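Long-range contact in xylooligosaccharide oxidase (Myceliophthora thermophila, PDB 5L6F), which oxidises the C1 hydroxyl of xylooligosaccharides and related sugars to lactones, passing the electrons through a bicovalently bound FAD to molecular oxygen to give hydrogen peroxide: residues Asn248-Trp253 and Asp355-Val360. Residues are numbered along the deposited sequence; the frame is centred on the assembly and turned at random.
With NAG (2-acetamido-2-deoxy-beta-D-glucopyranose), chain J.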
ATOM      1  N   ASN A 248      14.506   5.450  26.884  1.00 16.37           N
ATOM      2  CA  ASN A 248      14.628   4.111  26.309  1.00 16.10           C
ATOM      3  C   ASN A 248      14.262   4.073  24.833  1.00 14.86           C
ATOM      4  O   ASN A 248      14.877   3.346  24.072  1.00 14.48           O
ATOM      5  CB  ASN A 248      13.761   3.096  27.047  1.00 16.73           C
ATOM      6  CG  ASN A 248      14.386   2.619  28.332  1.00 18.22           C
ATOM      7  OD1 ASN A 248      15.456   3.081  28.736  1.00 18.85           O
ATOM      8  ND2 ASN A 248      13.724   1.674  28.989  1.00 18.98           N
ATOM      9  N   VAL A 249      13.252   4.846  24.434  1.00 13.91           N
ATOM     10  CA  VAL A 249      12.870   4.928  23.006  1.00 13.04           C
ATOM     11  C   VAL A 249      14.008   5.525  22.201  1.00 12.96           C
ATOM     12  O   VAL A 249      14.406   5.001  21.145  1.00 12.33           O
ATOM     13  CB  VAL A 249      11.629   5.819  22.798  1.00 12.90           C
ATOM     14  CG1 VAL A 249      11.396   6.085  21.332  1.00 12.46           C
ATOM     15  CG2 VAL A 249      10.385   5.181  23.420  1.00 12.96           C
ATOM     16  N   VAL A 250      14.540   6.637  22.704  1.00 13.25           N
ATOM     17  CA  VAL A 250      15.618   7.340  22.008  1.00 13.58           C
ATOM     18  C   VAL A 250      16.841   6.442  21.828  1.00 14.22           C
ATOM     19  O   VAL A 250      17.350   6.296  20.727  1.00 13.85           O
ATOM     20  CB  VAL A 250      16.044   8.610  22.752  1.00 13.78           C
ATOM     21  CG1 VAL A 250      17.275   9.226  22.099  1.00 13.89           C
ATOM     22  CG2 VAL A 250      14.897   9.623  22.791  1.00 13.68           C
ATOM     23  N   LYS A 251      17.331   5.874  22.916  1.00 15.34           N
ATOM     24  CA  LYS A 251      18.528   5.047  22.840  1.00 16.36           C
ATOM     25  C   LYS A 251      18.309   3.810  21.974  1.00 15.35           C
ATOM     26  O   LYS A 251      19.203   3.427  21.212  1.00 14.94           O
ATOM     27  CB  LYS A 251      19.004   4.628  24.229  1.00 18.64           C
ATOM     28  CG  LYS A 251      19.600   5.776  25.053  1.00 20.96           C
ATOM     29  CD  LYS A 251      19.825   5.394  26.529  1.00 23.35           C
ATOM     30  CE  LYS A 251      20.676   4.126  26.658  1.00 25.18           C
ATOM     31  NZ  LYS A 251      20.549   3.478  28.004  1.00 27.43           N
ATOM     32  N   GLY A 252      17.121   3.212  22.084  1.00 14.43           N
ATOM     33  CA  GLY A 252      16.781   1.984  21.335  1.00 13.82           C
ATOM     34  C   GLY A 252      16.653   2.206  19.847  1.00 13.10           C
ATOM     35  O   GLY A 252      17.250   1.489  19.043  1.00 12.80           O
ATOM     36  N   TRP A 253      15.888   3.232  19.479  1.00 12.55           N
ATOM     37  CA  TRP A 253      15.722   3.636  18.081  1.00 12.00           C
ATOM     38  C   TRP A 253      17.038   4.151  17.497  1.00 11.99           C
ATOM     39  O   TRP A 253      17.373   3.865  16.346  1.00 11.60           O
ATOM     40  CB  TRP A 253      14.655   4.734  18.008  1.00 12.00           C
ATOM     41  CG  TRP A 253      14.016   4.996  16.669  1.00 11.76           C
ATOM     42  CD1 TRP A 253      14.563   4.848  15.425  1.00 11.83           C
ATOM     43  CD2 TRP A 253      12.709   5.521  16.472  1.00 11.59           C
ATOM     44  NE1 TRP A 253      13.658   5.248  14.459  1.00 11.76           N
ATOM     45  CE2 TRP A 253      12.514   5.669  15.083  1.00 11.50           C
ATOM     46  CE3 TRP A 253      11.679   5.895  17.347  1.00 11.67           C
ATOM     47  CZ2 TRP A 253      11.321   6.151  14.551  1.00 11.24           C
ATOM     48  CZ3 TRP A 253      10.512   6.377  16.830  1.00 11.60           C
ATOM     49  CH2 TRP A 253      10.331   6.502  15.449  1.00 11.22           C
ATOM     50  N   ASP A 355      17.498  15.038  18.253  1.00 16.98           N
ATOM     51  CA  ASP A 355      16.506  16.054  18.654  1.00 17.42           C
ATOM     52  C   ASP A 355      15.106  15.629  18.203  1.00 16.05           C
ATOM     53  O   ASP A 355      14.133  15.804  18.928  1.00 15.64           O
ATOM     54  CB  ASP A 355      16.838  17.466  18.113  1.00 18.80           C
ATOM     55  CG  ASP A 355      16.964  17.513  16.588  1.00 19.86           C
ATOM     56  OD1 ASP A 355      17.900  16.908  16.040  1.00 21.44           O
ATOM     57  OD2 ASP A 355      16.129  18.150  15.909  1.00 20.87           O
ATOM     58  N   VAL A 356      15.017  15.047  17.013  1.00 14.85           N
ATOM     59  CA  VAL A 356      13.756  14.525  16.515  1.00 13.85           C
ATOM     60  C   VAL A 356      13.383  13.253  17.292  1.00 13.41           C
ATOM     61  O   VAL A 356      12.217  13.070  17.668  1.00 12.75           O
ATOM     62  CB  VAL A 356      13.837  14.258  14.992  1.00 13.52           C
ATOM     63  CG1 VAL A 356      12.580  13.585  14.469  1.00 12.92           C
ATOM     64  CG2 VAL A 356      14.039  15.574  14.261  1.00 13.96           C
ATOM     65  N   LEU A 357      14.350  12.358  17.526  1.00 13.36           N
ATOM     66  CA  LEU A 357      14.053  11.158  18.309  1.00 13.50           C
ATOM     67  C   LEU A 357      13.440  11.551  19.656  1.00 14.21           C
ATOM     68  O   LEU A 357      12.484  10.926  20.139  1.00 13.81           O
ATOM     69  CB  LEU A 357      15.307  10.309  18.518  1.00 13.85           C
ATOM     70  CG  LEU A 357      15.791   9.541  17.294  1.00 13.49           C
ATOM     71  CD1 LEU A 357      17.103   8.866  17.639  1.00 13.94           C
ATOM     72  CD2 LEU A 357      14.758   8.492  16.894  1.00 13.08           C
ATOM     73  N   GLU A 358      13.988  12.594  20.258  1.00 15.64           N
ATOM     74  CA  GLU A 358      13.518  13.035  21.570  1.00 17.24           C
ATOM     75  C   GLU A 358      12.086  13.552  21.481  1.00 16.85           C
ATOM     76  O   GLU A 358      11.233  13.219  22.321  1.00 15.96           O
ATOM     77  CB  GLU A 358      14.435  14.113  22.135  1.00 19.44           C
ATOM     78  CG  GLU A 358      15.823  13.612  22.539  1.00 21.58           C
ATOM     79  CD  GLU A 358      15.869  12.941  23.899  1.00 24.45           C
ATOM     80  OE1 GLU A 358      14.808  12.848  24.590  1.00 26.79           O
ATOM     81  OE2 GLU A 358      16.990  12.495  24.295  1.00 27.15           O
ATOM     82  N   ARG A 359      11.811  14.362  20.466  1.00 16.77           N
ATOM     83  CA  ARG A 359      10.446  14.893  20.305  1.00 17.19           C
ATOM     84  C   ARG A 359       9.428  13.805  20.010  1.00 15.49           C
ATOM     85  O   ARG A 359       8.325  13.808  20.536  1.00 14.76           O
ATOM     86  CB  ARG A 359      10.411  15.940  19.205  1.00 19.73           C
ATOM     87  CG  ARG A 359      11.135  17.203  19.600  1.00 23.82           C
ATOM     88  CD  ARG A 359      11.547  18.021  18.394  1.00 28.20           C
ATOM     89  NE  ARG A 359      12.591  18.981  18.766  1.00 34.04           N
ATOM     90  CZ  ARG A 359      13.566  19.395  17.956  1.00 38.58           C
ATOM     91  NH1 ARG A 359      13.666  18.936  16.689  1.00 38.52           N
ATOM     92  NH2 ARG A 359      14.452  20.274  18.423  1.00 41.59           N
ATOM     93  N   VAL A 360       9.809  12.870  19.154  1.00 14.28           N
ATOM     94  CA  VAL A 360       8.946  11.747  18.794  1.00 13.63           C
ATOM     95  C   VAL A 360       8.699  10.847  20.004  1.00 13.58           C
ATOM     96  O   VAL A 360       7.583  10.405  20.230  1.00 13.15           O
ATOM     97  CB  VAL A 360       9.589  10.961  17.629  1.00 13.49           C
ATOM     98  CG1 VAL A 360       8.908   9.621  17.388  1.00 13.34           C
ATOM     99  CG2 VAL A 360       9.560  11.817  16.358  1.00 13.55           C
TER
HETATM  100  C1  NAG J 507      13.705   4.686  31.818  1.00 30.12           C
HETATM  101  C2  NAG J 507      14.483   5.397  32.926  1.00 35.77           C
HETATM  102  C3  NAG J 507      15.756   4.645  33.286  1.00 38.98           C
HETATM  103  C4  NAG J 507      15.389   3.225  33.683  1.00 39.55           C
HETATM  104  C5  NAG J 507      14.587   2.574  32.550  1.00 37.19           C
HETATM  105  C6  NAG J 507      14.047   1.210  32.944  1.00 37.58           C
HETATM  106  C7  NAG J 507      14.181   7.809  32.958  1.00 40.48           C
HETATM  107  C8  NAG J 507      14.747   9.140  32.554  1.00 40.85           C
HETATM  108  N2  NAG J 507      14.888   6.747  32.592  1.00 37.23           N
HETATM  109  O3  NAG J 507      16.420   5.333  34.331  1.00 40.20           O
HETATM  110  O4  NAG J 507      16.582   2.526  33.933  1.00 41.37           O
HETATM  111  O5  NAG J 507      13.456   3.353  32.213  1.00 32.45           O
HETATM  112  O6  NAG J 507      13.812   0.501  31.755  1.00 39.15           O
HETATM  113  O7  NAG J 507      13.112   7.736  33.576  1.00 43.32           O
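Val250 and Leu357 bring their CA atoms to 5.5 Å where helix segments 248-253 and 355-360 pass each other, their axes 8.9 Å apart and their N-to-C directions 136° from each other. Leu357 reaches across to Trp253 and lays its CD2 methyl over one face of the indole, 3.7 Å from the centroid of the five-membered ring and 17° off the normal, a CH-pi contact. The indole is turned toward this methyl with its CG anti to the backbone N. At the far end of the six-membered ring, Val360 CG1 touches Trp253 CZ3 at 3.7 Å. Toward the surface, Val250 CG2 packs 3.6 Å from Glu358 CD; the glutamate starts away from the facing helix, and a bend at chi2 (-81°) brings its carboxylate back across the valine methyls at about a right angle. Asn248, next to the sugar, donates from ND2 to O6 of NAG (3.0 Å). Phe409, on sheet strand 409-417, meets the Trp253 ring edge-to-face, while Phe436 of helix 426-437 touches both Trp253 and Val360. This apolar helix-helix packing joins helices 246-261 and 354-368 over the large antiparallel sheet that carries the substrate-binding residues Arg272 and Glu412, as in the alpha/beta substrate domain of berberine-bridge-type flavoprotein oxidases.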